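Local coordinates for protein pleckstrin homology domain (Shewanella amazonensis SB2B, PDB 3HSA) that is of unknown function but belongs to the bacterial pleckstrin homology domains, whose eukaryotic relatives often bind phosphoinositides or proteins, at residues G3-D6 / A7-G10. Residues are numbered along the deposited sequence; the frame is centred on the assembly and turned at random. Where two conformers were deposited one is given.
Sequences GFLD and ALMG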
loop_
_atom_site.group_PDB
_atom_site.type_symbol
_atom_site.label_atom_id
_atom_site.label_comp_id
_atom_site.label_asym_id
_atom_site.label_seq_id
_atom_site.Cartn_x
_atom_site.Cartn_y
_atom_site.Cartn_z
ATOM N N GLY A 3 16.171 -11.127 -35.433
ATOM C CA GLY A 3 17.604 -11.163 -35.073
ATOM C C GLY A 3 18.099 -12.607 -35.124
ATOM O O GLY A 3 17.289 -13.537 -35.034
ATOM N N PHE A 4 19.410 -12.820 -35.244
ATOM C CA PHE A 4 19.932 -14.211 -35.404
ATOM C C PHE A 4 19.481 -15.214 -34.338
ATOM O O PHE A 4 19.229 -16.387 -34.638
ATOM C CB PHE A 4 21.455 -14.232 -35.444
ATOM C CG PHE A 4 22.037 -13.620 -36.663
ATOM C CD1 PHE A 4 21.859 -14.210 -37.889
ATOM C CD2 PHE A 4 22.781 -12.441 -36.585
ATOM C CE1 PHE A 4 22.423 -13.645 -39.029
ATOM C CE2 PHE A 4 23.355 -11.870 -37.737
ATOM C CZ PHE A 4 23.168 -12.465 -38.940
ATOM N N LEU A 5 19.416 -14.750 -33.093
ATOM C CA LEU A 5 19.102 -15.606 -31.946
ATOM C C LEU A 5 17.673 -15.396 -31.394
ATOM O O LEU A 5 17.266 -16.111 -30.495
ATOM C CB LEU A 5 20.169 -15.389 -30.847
ATOM C CG LEU A 5 21.471 -16.173 -31.043
ATOM C CD1 LEU A 5 21.240 -17.617 -30.627
ATOM C CD2 LEU A 5 22.031 -16.154 -32.489
ATOM N N ASP A 6 16.897 -14.465 -31.961
ATOM C CA ASP A 6 15.528 -14.188 -31.458
ATOM C C ASP A 6 14.605 -15.406 -31.517
ATOM O O ASP A 6 13.804 -15.658 -30.592
ATOM C CB ASP A 6 14.845 -13.074 -32.260
ATOM C CG ASP A 6 15.561 -11.733 -32.160
ATOM O OD1 ASP A 6 16.427 -11.534 -31.293
ATOM O OD2 ASP A 6 15.252 -10.874 -33.011
ATOM N N ALA A 7 14.681 -16.144 -32.618
ATOM C CA ALA A 7 13.849 -17.326 -32.791
ATOM C C ALA A 7 14.214 -18.383 -31.759
ATOM O O ALA A 7 13.353 -18.852 -31.034
ATOM C CB ALA A 7 13.980 -17.896 -34.209
ATOM N N LEU A 8 15.497 -18.732 -31.661
ATOM C CA LEU A 8 15.916 -19.756 -30.708
ATOM C C LEU A 8 15.576 -19.375 -29.252
ATOM O O LEU A 8 15.040 -20.193 -28.519
ATOM C CB LEU A 8 17.420 -20.067 -30.858
ATOM C CG LEU A 8 18.092 -20.871 -29.734
ATOM C CD1 LEU A 8 17.389 -22.192 -29.538
ATOM C CD2 LEU A 8 19.558 -21.065 -29.998
HETATM N N MSE A 9 15.858 -18.141 -28.837
HETATM C CA MSE A 9 15.591 -17.724 -27.448
HETATM C C MSE A 9 14.119 -17.861 -27.108
HETATM O O MSE A 9 13.773 -18.172 -25.999
HETATM C CB MSE A 9 16.060 -16.294 -27.166
HETATM C CG MSE A 9 15.170 -15.181 -27.712
HETATM SE SE MSE A 9 15.827 -13.400 -27.191
HETATM C CE MSE A 9 17.698 -13.703 -27.639
ATOM N N GLY A 10 13.245 -17.627 -28.089
ATOM C CA GLY A 10 11.815 -17.809 -27.884
ATOM C C GLY A 10 11.471 -19.283 -27.716
ATOM O O GLY A 10 10.693 -19.631 -26.845
#
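Met9 N donates to Leu5 O at 3.0 Å with an N-H...O angle of 170°, and the side chain of Met9, a selenomethionine, turns back toward the same carbonyl oxygen. With chi1 at 77°, CG is tucked in on the side of the preceding turn; the chain then runs extended through chi2 and bends at chi3, leaving CE 3.8 Å from Leu5 O. This side chain was deposited in two conformers, so the path is tentative and holds for one of them. One residue on, Gly10 N is bonded to Asp6 O at 3.2 Å, with the donor tilted 35° from the carbonyl plane. These i to i+4 bonds, together with helical phi/psi values from Asp6 onward, belong to the start of helix 6-12, a surface helix that precedes the antiparallel strands of the PH-like domain; Met9 also touches Asp112 of a later loop. Leu5 CD1 comes alongside Leu8 CD2 at 3.9 Å, the two side chains running in the same direction. At the start of the helix the carboxylate of Asp6 reaches back to Gly3: OD2 receives Gly3 N at 2.6 Å, the donor approaching from above the carboxylate plane, while Asp6 N is bonded to Gly3 O.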